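Local coordinates for OXA-46 oxacillinase (Pseudomonas aeruginosa, PDB 3IF6), which probably hydrolyses the ring of beta-lactam antibiotics to give substituted beta-amino acids, as a narrow-spectrum class D serine beta-lactamase linked to antibiotic resistance, at residues B[65-70]-B[168-173]; B[72-77]-B[157-162]; B[85-90]-B[129-134]; B[211-216]-B[240-245]. One frame throughout, in Å; residues are numbered along the deposited sequence.

Contact 1: residues B[65-70]-B[168-173]; sequences AKRYSP and AHEQIL. With EDO (1,2-ethanediol), chain L.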
loop_
_atom_site.group_PDB
_atom_site.type_symbol
_atom_site.label_atom_id
_atom_site.label_comp_id
_atom_site.label_asym_id
_atom_site.label_seq_id
_atom_site.Cartn_x
_atom_site.Cartn_y
_atom_site.Cartn_z
ATOM N N ALA B 65 -9.200 -4.688 -27.398
ATOM C CA ALA B 65 -8.015 -5.079 -28.131
ATOM C C ALA B 65 -7.258 -3.970 -28.823
ATOM O O ALA B 65 -6.169 -4.184 -29.268
ATOM C CB ALA B 65 -8.347 -6.121 -29.114
ATOM N N LYS B 66 -7.834 -2.788 -28.936
ATOM C CA LYS B 66 -7.120 -1.696 -29.609
ATOM C C LYS B 66 -6.137 -0.914 -28.698
ATOM O O LYS B 66 -6.399 -0.661 -27.527
ATOM C CB LYS B 66 -8.036 -0.724 -30.377
ATOM C CG LYS B 66 -7.143 0.292 -31.157
ATOM C CD LYS B 66 -7.829 1.260 -32.080
ATOM C CE LYS B 66 -8.864 2.078 -31.371
ATOM N NZ LYS B 66 -9.123 3.292 -32.203
ATOM N N ARG B 67 -5.029 -0.515 -29.298
ATOM C CA ARG B 67 -3.956 0.155 -28.621
ATOM C C ARG B 67 -4.094 1.677 -28.598
ATOM O O ARG B 67 -4.255 2.336 -29.634
ATOM C CB ARG B 67 -2.626 -0.222 -29.267
ATOM C CG ARG B 67 -2.223 -1.659 -29.031
ATOM C CD ARG B 67 -0.738 -1.784 -29.262
ATOM N NE ARG B 67 -0.312 -3.155 -29.130
ATOM C CZ ARG B 67 0.315 -3.858 -30.078
ATOM N NH1 ARG B 67 0.616 -3.323 -31.265
ATOM N NH2 ARG B 67 0.662 -5.114 -29.825
ATOM N N TYR B 68 -4.014 2.204 -27.377
ATOM C CA TYR B 68 -3.997 3.630 -27.075
ATOM C C TYR B 68 -2.672 4.020 -26.380
ATOM O O TYR B 68 -1.992 3.187 -25.730
ATOM C CB TYR B 68 -5.174 3.934 -26.166
ATOM C CG TYR B 68 -6.502 3.650 -26.793
ATOM C CD1 TYR B 68 -7.103 4.588 -27.623
ATOM C CD2 TYR B 68 -7.147 2.439 -26.587
ATOM C CE1 TYR B 68 -8.328 4.338 -28.242
ATOM C CE2 TYR B 68 -8.383 2.165 -27.204
ATOM C CZ TYR B 68 -8.957 3.133 -28.035
ATOM O OH TYR B 68 -10.180 2.922 -28.640
ATOM N N SER B 69 -2.293 5.280 -26.532
ATOM C CA SER B 69 -1.214 5.825 -25.739
ATOM C C SER B 69 -1.546 5.671 -24.246
ATOM O O SER B 69 -2.641 6.037 -23.832
ATOM C CB SER B 69 -1.033 7.279 -26.087
ATOM O OG SER B 69 0.068 7.779 -25.371
ATOM N N PRO B 70 -0.643 5.117 -23.450
ATOM C CA PRO B 70 -0.859 4.916 -22.020
ATOM C C PRO B 70 -1.007 6.191 -21.200
ATOM O O PRO B 70 -1.739 6.263 -20.259
ATOM C CB PRO B 70 0.359 4.107 -21.606
ATOM C CG PRO B 70 1.291 4.400 -22.487
ATOM C CD PRO B 70 0.659 4.576 -23.812
ATOM N N ALA B 168 -6.209 -2.296 -23.647
ATOM C CA ALA B 168 -6.843 -2.620 -22.379
ATOM C C ALA B 168 -6.467 -4.025 -21.946
ATOM O O ALA B 168 -5.943 -4.186 -20.856
ATOM C CB ALA B 168 -8.346 -2.406 -22.416
ATOM N N HIS B 169 -6.660 -5.031 -22.803
ATOM C CA HIS B 169 -6.254 -6.410 -22.463
ATOM C C HIS B 169 -4.786 -6.494 -22.096
ATOM O O HIS B 169 -4.399 -7.286 -21.257
ATOM C CB HIS B 169 -6.539 -7.425 -23.604
ATOM C CG HIS B 169 -7.870 -8.086 -23.491
ATOM N ND1 HIS B 169 -8.843 -7.963 -24.456
ATOM C CD2 HIS B 169 -8.413 -8.831 -22.503
ATOM C CE1 HIS B 169 -9.934 -8.600 -24.063
ATOM N NE2 HIS B 169 -9.697 -9.140 -22.882
ATOM N N GLU B 170 -3.970 -5.718 -22.790
ATOM C CA GLU B 170 -2.551 -5.694 -22.553
ATOM C C GLU B 170 -2.207 -5.048 -21.195
ATOM O O GLU B 170 -1.242 -5.471 -20.544
ATOM C CB GLU B 170 -1.853 -4.980 -23.699
ATOM C CG GLU B 170 -1.899 -5.740 -25.025
ATOM C CD GLU B 170 -0.932 -5.185 -26.058
ATOM O OE1 GLU B 170 -0.965 -3.966 -26.341
ATOM O OE2 GLU B 170 -0.141 -5.982 -26.602
ATOM N N GLN B 171 -3.020 -4.064 -20.764
ATOM C CA GLN B 171 -2.877 -3.432 -19.439
ATOM C C GLN B 171 -3.077 -4.509 -18.405
ATOM O O GLN B 171 -2.346 -4.572 -17.417
ATOM C CB GLN B 171 -3.874 -2.282 -19.202
ATOM C CG GLN B 171 -3.657 -1.030 -20.069
ATOM C CD GLN B 171 -2.651 -0.002 -19.507
ATOM O OE1 GLN B 171 -1.687 -0.352 -18.822
ATOM N NE2 GLN B 171 -2.862 1.268 -19.838
ATOM N N ILE B 172 -4.041 -5.384 -18.656
ATOM C CA ILE B 172 -4.354 -6.459 -17.711
ATOM C C ILE B 172 -3.203 -7.461 -17.523
ATOM O O ILE B 172 -2.872 -7.814 -16.394
ATOM C CB ILE B 172 -5.649 -7.191 -18.091
ATOM C CG1 ILE B 172 -6.819 -6.190 -18.145
ATOM C CG2 ILE B 172 -5.895 -8.395 -17.120
ATOM C CD1 ILE B 172 -7.508 -5.935 -16.841
ATOM N N LEU B 173 -2.623 -7.898 -18.641
ATOM C CA LEU B 173 -1.459 -8.774 -18.676
ATOM C C LEU B 173 -0.305 -8.193 -17.862
ATOM O O LEU B 173 0.172 -8.851 -16.941
ATOM C CB LEU B 173 -0.971 -9.026 -20.124
ATOM C CG LEU B 173 -1.862 -9.679 -21.193
ATOM C CD1 LEU B 173 -1.121 -9.731 -22.529
ATOM C CD2 LEU B 173 -2.360 -11.064 -20.793
HETATM C C1 EDO L . -3.247 -4.993 -29.892
HETATM O O1 EDO L . -3.225 -6.143 -29.043
HETATM C C2 EDO L . -3.504 -5.383 -31.348
HETATM O O2 EDO L . -4.657 -4.684 -31.853
#
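A surface salt bridge, Arg67 to Glu170, ties the short strand 67-68 to the first turn of helix 168-179. Arg67 NE reaches Glu170 OE1 at 3.0 Å with an N-H...O angle of 163°, and OE1 lies practically in the guanidinium plane. Beside it, Arg67 NH2 makes a weak, longer bond of 3.4 Å to Glu170 OE2. The carboxylate thus sits at the guanidinium edge and receives NE on the syn side of OE1, tilted from its own plane; the two planes are 25° apart. Glu170 leaves the helix toward the strand with its chain extended beyond CG, while the Arg67 chain, stretched from CG to NE, carries its end to the helix. A 1,2-ethanediol, probably from the crystallisation liquor, lies over one guanidinium face near the rim, its C1 3.5 Å from Arg67 NE; its O2 gives a hydrogen bond to Ala65 O at 3.0 Å. Arg67 probably favours the charged carboxylate. Glu170 N is bonded to Ser167 OG, and backbone bonds of Tyr68 with Ile166 and of His169 with Ala64 fasten the same neighbourhood. The arrangement is that of a small two-stranded antiparallel ribbon, 67-68 with 166-167, whose second strand runs directly into a helix.

Contact 2: residues B[72-77]-B[157-162]; sequences STFKIP and DYWIDG
Phe74 gives up the most surface in this contact and meets both Trp159 and Tyr158, the three forming an aromatic cluster. It is the third residue of Ser-Thr-Phe-Lys, the S-x-x-K motif of serine beta-lactamases, which opens with Ser72, the predicted acyl-ester nucleophile. With CG anti to the backbone N (chi1 -170°), the Phe74 ring is carried out to the loop 157-162. Trp159 meets it mainly through its methylene: Trp159 CB lies 3.4 Å from Phe74 CD2, and the indole then leads away. The five-membered ring of Trp159 is almost exactly parallel to the phenyl, yet the centroids are 5.7 Å apart and the rings barely overlap, so this is hardly a stack. Tyr158 meets the phenyl differently, its edge turned toward the face of Phe74 with planes at 76°, but offset so far that Tyr158 OH ends near the phenyl plane at its edge, 3.2 Å from Phe74 CZ. Tyr158 CE1 approaches Phe74 CZ at 3.3 Å. Within the loop, Trp159 CE3 lies over one face of the Tyr158 ring, near its rim, while Asp157 O holds the turn by accepting from both Ile160 N and Asp161 N. His78 and Tyr146 extend the aromatic surroundings, and Leu141 and Leu164 add aliphatic ones. A backbone bond of Trp159 with Ala71 fastens the loop just beside Ser72. Between the two segments the chemistry is apolar: Tyr158 OH is buried without a polar partner, and ring contact does the joining.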
loop_
_atom_site.group_PDB
_atom_site.type_symbol
_atom_site.label_atom_id
_atom_site.label_comp_id
_atom_site.label_asym_id
_atom_site.label_seq_id
_atom_site.Cartn_x
_atom_site.Cartn_y
_atom_site.Cartn_z
ATOM N N SER B 72 -0.280 8.708 -18.470
ATOM C CA SER B 72 0.208 8.569 -17.115
ATOM C C SER B 72 0.099 7.190 -16.537
ATOM O O SER B 72 0.610 6.956 -15.504
ATOM C CB SER B 72 -0.314 9.649 -16.187
ATOM O OG SER B 72 0.365 10.863 -16.400
ATOM N N THR B 73 -0.595 6.290 -17.204
ATOM C CA THR B 73 -0.575 4.861 -16.808
ATOM C C THR B 73 0.819 4.225 -17.020
ATOM O O THR B 73 1.120 3.175 -16.460
ATOM C CB THR B 73 -1.735 3.986 -17.465
ATOM O OG1 THR B 73 -1.494 3.762 -18.857
ATOM C CG2 THR B 73 -3.100 4.610 -17.270
ATOM N N PHE B 74 1.666 4.869 -17.823
ATOM C CA PHE B 74 3.056 4.440 -18.068
ATOM C C PHE B 74 4.001 4.772 -16.893
ATOM O O PHE B 74 5.184 4.399 -16.921
ATOM C CB PHE B 74 3.597 5.061 -19.366
ATOM C CG PHE B 74 4.931 4.472 -19.822
ATOM C CD1 PHE B 74 4.985 3.215 -20.425
ATOM C CD2 PHE B 74 6.122 5.170 -19.641
ATOM C CE1 PHE B 74 6.213 2.652 -20.825
ATOM C CE2 PHE B 74 7.360 4.619 -20.030
ATOM C CZ PHE B 74 7.405 3.365 -20.621
ATOM N N LYS B 75 3.484 5.475 -15.872
ATOM C CA LYS B 75 4.263 5.799 -14.646
ATOM C C LYS B 75 4.539 4.520 -13.880
ATOM O O LYS B 75 5.572 4.398 -13.216
ATOM C CB LYS B 75 3.547 6.810 -13.748
ATOM C CG LYS B 75 3.579 8.264 -14.237
ATOM C CD LYS B 75 2.753 9.140 -13.289
ATOM C CE LYS B 75 2.995 10.618 -13.513
ATOM N NZ LYS B 75 2.143 11.425 -12.597
ATOM N N ILE B 76 3.644 3.543 -14.004
ATOM C CA ILE B 76 3.914 2.184 -13.440
ATOM C C ILE B 76 5.190 1.495 -14.011
ATOM O O ILE B 76 6.171 1.313 -13.281
ATOM C CB ILE B 76 2.663 1.285 -13.525
ATOM C CG1 ILE B 76 1.486 2.024 -12.868
ATOM C CG2 ILE B 76 2.929 -0.061 -12.871
ATOM C CD1 ILE B 76 0.123 1.467 -13.174
ATOM N N PRO B 77 5.195 1.111 -15.311
ATOM C CA PRO B 77 6.484 0.569 -15.816
ATOM C C PRO B 77 7.646 1.585 -15.726
ATOM O O PRO B 77 8.795 1.203 -15.395
ATOM C CB PRO B 77 6.185 0.237 -17.290
ATOM C CG PRO B 77 4.906 1.018 -17.645
ATOM C CD PRO B 77 4.132 1.117 -16.352
ATOM N N ASP B 157 8.641 12.330 -25.248
ATOM C CA ASP B 157 7.784 11.697 -24.233
ATOM C C ASP B 157 6.972 10.559 -24.879
ATOM O O ASP B 157 5.766 10.707 -25.195
ATOM C CB ASP B 157 6.858 12.728 -23.561
ATOM C CG ASP B 157 7.613 13.741 -22.658
ATOM O OD1 ASP B 157 6.947 14.439 -21.844
ATOM O OD2 ASP B 157 8.856 13.873 -22.761
ATOM N N TYR B 158 7.627 9.415 -25.072
ATOM C CA TYR B 158 7.062 8.362 -25.927
ATOM C C TYR B 158 5.759 7.711 -25.409
ATOM O O TYR B 158 5.019 7.087 -26.173
ATOM C CB TYR B 158 8.105 7.303 -26.228
ATOM C CG TYR B 158 8.643 6.589 -25.012
ATOM C CD1 TYR B 158 8.029 5.441 -24.532
ATOM C CD2 TYR B 158 9.801 7.047 -24.357
ATOM C CE1 TYR B 158 8.531 4.775 -23.429
ATOM C CE2 TYR B 158 10.301 6.397 -23.229
ATOM C CZ TYR B 158 9.665 5.255 -22.789
ATOM O OH TYR B 158 10.153 4.593 -21.700
ATOM N N TRP B 159 5.492 7.890 -24.115
ATOM C CA TRP B 159 4.363 7.310 -23.449
ATOM C C TRP B 159 3.063 8.140 -23.620
ATOM O O TRP B 159 1.987 7.661 -23.294
ATOM C CB TRP B 159 4.726 7.177 -21.974
ATOM C CG TRP B 159 5.197 8.496 -21.354
ATOM C CD1 TRP B 159 4.402 9.454 -20.803
ATOM C CD2 TRP B 159 6.548 8.992 -21.249
ATOM N NE1 TRP B 159 5.159 10.510 -20.374
ATOM C CE2 TRP B 159 6.479 10.256 -20.625
ATOM C CE3 TRP B 159 7.804 8.491 -21.615
ATOM C CZ2 TRP B 159 7.628 11.039 -20.360
ATOM C CZ3 TRP B 159 8.936 9.261 -21.363
ATOM C CH2 TRP B 159 8.843 10.511 -20.727
ATOM N N ILE B 160 3.161 9.367 -24.127
ATOM C CA ILE B 160 1.991 10.214 -24.397
ATOM C C ILE B 160 1.953 10.843 -25.835
ATOM O O ILE B 160 0.893 11.313 -26.298
ATOM C CB ILE B 160 1.837 11.345 -23.298
ATOM C CG1 ILE B 160 0.391 11.899 -23.254
ATOM C CG2 ILE B 160 2.890 12.454 -23.477
ATOM C CD1 ILE B 160 0.026 12.596 -21.950
ATOM N N ASP B 161 3.093 10.865 -26.524
ATOM C CA ASP B 161 3.191 11.553 -27.837
ATOM C C ASP B 161 2.735 10.700 -29.041
ATOM O O ASP B 161 2.733 11.178 -30.178
ATOM C CB ASP B 161 4.622 12.111 -28.077
ATOM C CG ASP B 161 5.658 11.015 -28.385
ATOM O OD1 ASP B 161 5.313 9.827 -28.455
ATOM O OD2 ASP B 161 6.842 11.323 -28.546
ATOM N N GLY B 162 2.388 9.438 -28.782
ATOM C CA GLY B 162 1.844 8.544 -29.785
ATOM C C GLY B 162 2.781 7.402 -30.105
ATOM O O GLY B 162 2.356 6.354 -30.606
#

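Contact 3: residues B[85-90]-B[129-134]; sequences ADAVRD and AKDIGE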
loop_
_atom_site.group_PDB
_atom_site.type_symbol
_atom_site.label_atom_id
_atom_site.label_comp_id
_atom_site.label_asym_id
_atom_site.label_seq_id
_atom_site.Cartn_x
_atom_site.Cartn_y
_atom_site.Cartn_z
ATOM N N ALA B 85 17.368 1.437 -13.353
ATOM C CA ALA B 85 18.469 2.195 -13.952
ATOM C C ALA B 85 19.136 3.144 -12.979
ATOM O O ALA B 85 20.001 3.937 -13.357
ATOM C CB ALA B 85 17.961 2.976 -15.131
ATOM N N ASP B 86 18.713 3.074 -11.717
ATOM C CA ASP B 86 19.143 4.016 -10.661
ATOM C C ASP B 86 19.071 5.487 -11.114
ATOM O O ASP B 86 19.928 6.323 -10.767
ATOM C CB ASP B 86 20.527 3.647 -10.086
ATOM C CG ASP B 86 20.802 4.347 -8.758
ATOM O OD1 ASP B 86 21.773 5.150 -8.701
ATOM O OD2 ASP B 86 20.006 4.134 -7.791
ATOM N N ALA B 87 18.048 5.781 -11.911
ATOM C CA ALA B 87 17.638 7.149 -12.178
ATOM C C ALA B 87 16.884 7.719 -10.944
ATOM O O ALA B 87 16.771 8.925 -10.784
ATOM C CB ALA B 87 16.754 7.198 -13.451
ATOM N N VAL B 88 16.347 6.826 -10.111
ATOM C CA VAL B 88 15.887 7.140 -8.754
ATOM C C VAL B 88 16.375 6.027 -7.808
ATOM O O VAL B 88 16.512 4.858 -8.189
ATOM C CB VAL B 88 14.337 7.387 -8.664
ATOM C CG1 VAL B 88 13.518 6.168 -9.132
ATOM C CG2 VAL B 88 13.906 7.884 -7.275
ATOM N N ARG B 89 16.667 6.421 -6.571
ATOM C CA ARG B 89 17.288 5.537 -5.602
ATOM C C ARG B 89 16.234 4.769 -4.767
ATOM O O ARG B 89 16.302 3.546 -4.606
ATOM C CB ARG B 89 18.187 6.409 -4.732
ATOM C CG ARG B 89 18.864 5.769 -3.554
ATOM C CD ARG B 89 19.945 6.761 -3.061
ATOM N NE ARG B 89 19.513 8.175 -3.038
ATOM C CZ ARG B 89 19.995 9.140 -3.830
ATOM N NH1 ARG B 89 20.913 8.874 -4.743
ATOM N NH2 ARG B 89 19.540 10.381 -3.717
ATOM N N ASP B 90 15.263 5.505 -4.253
ATOM C CA ASP B 90 14.190 4.916 -3.482
ATOM C C ASP B 90 13.097 5.963 -3.303
ATOM O O ASP B 90 13.142 7.025 -3.930
ATOM C CB ASP B 90 14.689 4.382 -2.120
ATOM C CG ASP B 90 15.422 5.454 -1.269
ATOM O OD1 ASP B 90 16.288 5.052 -0.474
ATOM O OD2 ASP B 90 15.148 6.673 -1.375
ATOM N N ALA B 129 13.491 9.638 -17.989
ATOM C CA ALA B 129 13.630 9.269 -19.389
ATOM C C ALA B 129 15.015 9.631 -19.918
ATOM O O ALA B 129 15.657 8.815 -20.575
ATOM C CB ALA B 129 12.543 9.933 -20.221
ATOM N N LYS B 130 15.458 10.853 -19.612
ATOM C CA LYS B 130 16.817 11.334 -19.872
ATOM C C LYS B 130 17.890 10.311 -19.393
ATOM O O LYS B 130 18.664 9.777 -20.209
ATOM C CB LYS B 130 16.991 12.696 -19.175
ATOM C CG LYS B 130 17.574 13.842 -20.008
ATOM C CD LYS B 130 16.614 14.315 -21.141
ATOM C CE LYS B 130 15.383 15.168 -20.672
ATOM N NZ LYS B 130 14.063 14.474 -20.898
ATOM N N ASP B 131 17.901 10.015 -18.092
ATOM C CA ASP B 131 18.928 9.179 -17.469
ATOM C C ASP B 131 18.900 7.727 -17.923
ATOM O O ASP B 131 19.955 7.094 -18.107
ATOM C CB ASP B 131 18.823 9.246 -15.943
ATOM C CG ASP B 131 19.216 10.608 -15.384
ATOM O OD1 ASP B 131 19.759 11.464 -16.136
ATOM O OD2 ASP B 131 18.978 10.827 -14.177
ATOM N N ILE B 132 17.698 7.190 -18.094
ATOM C CA ILE B 132 17.527 5.850 -18.656
ATOM C C ILE B 132 18.090 5.788 -20.087
ATOM O O ILE B 132 18.739 4.808 -20.461
ATOM C CB ILE B 132 16.046 5.411 -18.628
ATOM C CG1 ILE B 132 15.562 5.270 -17.174
ATOM C CG2 ILE B 132 15.842 4.107 -19.405
ATOM C CD1 ILE B 132 14.055 5.232 -17.021
ATOM N N GLY B 133 17.843 6.837 -20.873
ATOM C CA GLY B 133 18.286 6.904 -22.255
ATOM C C GLY B 133 17.525 5.962 -23.173
ATOM O O GLY B 133 16.908 4.983 -22.718
ATOM N N GLU B 134 17.595 6.248 -24.474
ATOM C CA GLU B 134 16.895 5.467 -25.498
ATOM C C GLU B 134 17.156 3.960 -25.434
ATOM O O GLU B 134 16.215 3.169 -25.406
ATOM C CB GLU B 134 17.213 6.007 -26.903
ATOM C CG GLU B 134 16.655 5.131 -28.021
ATOM C CD GLU B 134 17.181 5.485 -29.422
ATOM O OE1 GLU B 134 17.117 4.607 -30.321
ATOM O OE2 GLU B 134 17.635 6.639 -29.620
HETATM O O HOH W 1 16.991 11.107 -12.272
#
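Ala87 O and Asp131 are joined through one water, which donates to Ala87 O at 2.7 Å and to Asp131 OD2 at 2.8 Å. The water thus spans a backbone carbonyl on the loop and a carboxylate on the helix, and turns an otherwise apolar contact into one with a polar rim. The CB bond of Asp131 points toward the loop, Asp131 CB lying 3.8 Å from Ala87 CB, and chi1 of -69° swings the carboxylate beside the backbone N, where OD2 meets the water. Deeper in, Ile132 lays its CG1 branch against the loop, 3.9 Å from Ala85 CB and, more distantly, 4.4 Å from Ala87 CB. The two alanine methyls therefore receive neighbouring residues of the helix, and their small size lets the backbones come close, with Ala87 CA only 5.8 Å from Asp131 CA. Between the alanines, Asp86 turns the chain: its positive phi of 47° and two bonds back into the last turn make a Schellman motif that ends helix 75-84. Its CB bond points away from helix 122-144, whereas those of Ala85 and Ala87 point toward it. Ile132 also rests on His78 and Phe81 of helix 75-84 and on Tyr140 farther along its own helix, while Ala85 touches Lys136 and Tyr140. The contact thus lies where the end of helix 75-84 and the loop leaving it pack along helix 122-144.

Contact 4: residues B[211-216]-B[240-245]; sequences TGWEGR and PNRTDD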
loop_
_atom_site.group_PDB
_atom_site.type_symbol
_atom_site.label_atom_id
_atom_site.label_comp_id
_atom_site.label_asym_id
_atom_site.label_seq_id
_atom_site.Cartn_x
_atom_site.Cartn_y
_atom_site.Cartn_z
ATOM N N THR B 211 -4.842 6.709 -13.048
ATOM C CA THR B 211 -5.702 7.303 -14.046
ATOM C C THR B 211 -4.814 7.725 -15.209
ATOM O O THR B 211 -3.599 7.897 -15.048
ATOM C CB THR B 211 -6.544 8.500 -13.480
ATOM O OG1 THR B 211 -5.677 9.469 -12.886
ATOM C CG2 THR B 211 -7.550 8.047 -12.429
ATOM N N GLY B 212 -5.400 7.850 -16.391
ATOM C CA GLY B 212 -4.641 8.259 -17.589
ATOM C C GLY B 212 -5.462 9.255 -18.384
ATOM O O GLY B 212 -6.679 9.177 -18.376
ATOM N N TRP B 213 -4.818 10.219 -19.035
ATOM C CA TRP B 213 -5.552 11.154 -19.911
ATOM C C TRP B 213 -4.614 11.679 -20.987
ATOM O O TRP B 213 -3.659 12.431 -20.690
ATOM C CB TRP B 213 -6.228 12.323 -19.161
ATOM C CG TRP B 213 -7.057 13.201 -20.100
ATOM C CD1 TRP B 213 -7.930 12.762 -21.055
ATOM C CD2 TRP B 213 -7.100 14.658 -20.165
ATOM N NE1 TRP B 213 -8.508 13.826 -21.694
ATOM C CE2 TRP B 213 -7.999 14.998 -21.204
ATOM C CE3 TRP B 213 -6.439 15.695 -19.472
ATOM C CZ2 TRP B 213 -8.280 16.339 -21.569
ATOM C CZ3 TRP B 213 -6.725 17.043 -19.827
ATOM C CH2 TRP B 213 -7.646 17.339 -20.864
ATOM N N GLU B 214 -4.916 11.262 -22.223
ATOM C CA GLU B 214 -4.129 11.562 -23.413
ATOM C C GLU B 214 -4.613 12.880 -24.032
ATOM O O GLU B 214 -3.856 13.566 -24.682
ATOM C CB GLU B 214 -4.223 10.369 -24.393
ATOM C CG GLU B 214 -3.467 10.484 -25.734
ATOM C CD GLU B 214 -4.213 11.277 -26.835
ATOM O OE1 GLU B 214 -5.441 11.591 -26.731
ATOM O OE2 GLU B 214 -3.534 11.591 -27.831
ATOM N N GLY B 215 -5.863 13.255 -23.771
ATOM C CA GLY B 215 -6.508 14.354 -24.482
ATOM C C GLY B 215 -7.784 13.898 -25.155
ATOM O O GLY B 215 -8.868 14.400 -24.836
ATOM N N ARG B 216 -7.669 12.962 -26.098
ATOM C CA ARG B 216 -8.872 12.439 -26.811
ATOM C C ARG B 216 -9.525 11.305 -26.045
ATOM O O ARG B 216 -10.700 11.024 -26.237
ATOM C CB ARG B 216 -8.555 11.979 -28.243
ATOM C CG ARG B 216 -8.080 13.090 -29.183
ATOM C CD ARG B 216 -7.329 12.555 -30.445
ATOM N NE ARG B 216 -6.482 11.371 -30.194
ATOM C CZ ARG B 216 -5.149 11.321 -30.364
ATOM N NH1 ARG B 216 -4.468 12.392 -30.787
ATOM N NH2 ARG B 216 -4.482 10.196 -30.115
ATOM N N PRO B 240 -14.529 13.713 -25.240
ATOM C CA PRO B 240 -14.743 14.855 -26.088
ATOM C C PRO B 240 -14.932 16.136 -25.269
ATOM O O PRO B 240 -14.652 17.227 -25.781
ATOM C CB PRO B 240 -16.009 14.475 -26.852
ATOM C CG PRO B 240 -16.798 13.685 -25.854
ATOM C CD PRO B 240 -15.726 12.839 -25.216
ATOM N N ASN B 241 -15.327 15.998 -24.019
ATOM C CA ASN B 241 -15.494 17.107 -23.107
ATOM C C ASN B 241 -14.253 17.339 -22.273
ATOM O O ASN B 241 -14.225 18.156 -21.388
ATOM C CB ASN B 241 -16.743 16.969 -22.271
ATOM C CG ASN B 241 -17.963 16.859 -23.097
ATOM O OD1 ASN B 241 -18.275 17.729 -23.836
ATOM N ND2 ASN B 241 -18.649 15.775 -22.975
ATOM N N ARG B 242 -13.227 16.587 -22.591
ATOM C CA ARG B 242 -11.933 16.799 -22.045
ATOM C C ARG B 242 -11.970 16.690 -20.537
ATOM O O ARG B 242 -12.363 15.682 -20.040
ATOM C CB ARG B 242 -11.301 18.073 -22.575
ATOM C CG ARG B 242 -10.842 18.054 -24.050
ATOM C CD ARG B 242 -10.343 19.448 -24.397
ATOM N NE ARG B 242 -9.887 19.770 -25.752
ATOM C CZ ARG B 242 -9.616 18.900 -26.696
ATOM N NH1 ARG B 242 -9.770 17.606 -26.489
ATOM N NH2 ARG B 242 -9.210 19.331 -27.853
ATOM N N THR B 243 -11.530 17.713 -19.825
ATOM C CA THR B 243 -11.446 17.665 -18.380
ATOM C C THR B 243 -12.778 17.385 -17.733
ATOM O O THR B 243 -12.819 16.794 -16.712
ATOM C CB THR B 243 -10.749 18.883 -17.735
ATOM O OG1 THR B 243 -11.510 20.051 -17.909
ATOM C CG2 THR B 243 -9.510 19.123 -18.347
ATOM N N ASP B 244 -13.850 17.837 -18.346
ATOM C CA ASP B 244 -15.221 17.538 -17.890
ATOM C C ASP B 244 -15.668 16.089 -17.980
ATOM O O ASP B 244 -16.574 15.694 -17.243
ATOM C CB ASP B 244 -16.234 18.399 -18.631
ATOM C CG ASP B 244 -16.060 19.859 -18.362
ATOM O OD1 ASP B 244 -15.287 20.282 -17.483
ATOM O OD2 ASP B 244 -16.727 20.597 -19.043
ATOM N N ASP B 245 -15.048 15.298 -18.859
ATOM C CA ASP B 245 -15.324 13.875 -18.916
ATOM C C ASP B 245 -14.552 13.019 -17.910
ATOM O O ASP B 245 -14.848 11.830 -17.740
ATOM C CB ASP B 245 -15.043 13.340 -20.301
ATOM C CG ASP B 245 -16.145 13.624 -21.245
ATOM O OD1 ASP B 245 -17.211 14.049 -20.815
ATOM O OD2 ASP B 245 -15.951 13.462 -22.436
#
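Trp213 directly follows the Lys-Thr-Gly motif of the active-site strand 206-213, and its indole reaches across to Arg242 and Thr243 in the loop before helix 247-259. Apolar contact does most of the joining. Trp213 CZ2 is 3.6 Å from Arg242 CB, Trp213 CH2 is equally near Thr243 CG2, and Arg242 CG lies in the indole plane at its edge. Here chi1 of -176° swings the indole away from the backbone N, beside the carbonyl carbon, and out to the loop. The hydrogen bonds stay within each segment or run to residues near it. The main partner of Trp213 NE1 is Thr239 OG1, just before the facing loop; its bond to Gly215 O is weak, and Gly215 N lies over one ring face, near the rim. Glu214 OE1 accepts from Arg216 N at 2.7 Å and bends the turn 214-216 that leads on to strand 217-226. In the facing loop, Asn241 ND2 bonds Asp245 OD1, which also pairs with Lys248. Charge plays a lesser part: Arg216 NH2 is 2.8 Å from Glu214 OE2, but the oxygen stands well out of the guanidinium plane and no N-H points at it. Arg242 NH1 stays 3.7 Å from Gly215 O, near without a hydrogen bond.

How the contacts relate
Contacts 1, 2 and 3 are nested: 85-90 with 129-134 lies inside the loop closed by contact 2, which lies inside that of contact 1; contact 4 follows in series. Contacts 1 and 2 have centres about 12 Å apart and are joined by a probable hydrogen bond, Gln171 NE2 to Thr73 OG1 at 3.0 Å. Contacts 2 and 3, centres about 15 Å apart, touch where Trp159 meets Ala129 on helix 122-144. Contact 4 joins the end of strand 206-213 of the mixed sheet to the loop before helix 247-259; its centre is about 29 Å from that of contact 3, and it meets contact 2 where Ser72 CB approaches Thr211 O. The predicted nucleophile therefore sits at the junction of helical region and sheet.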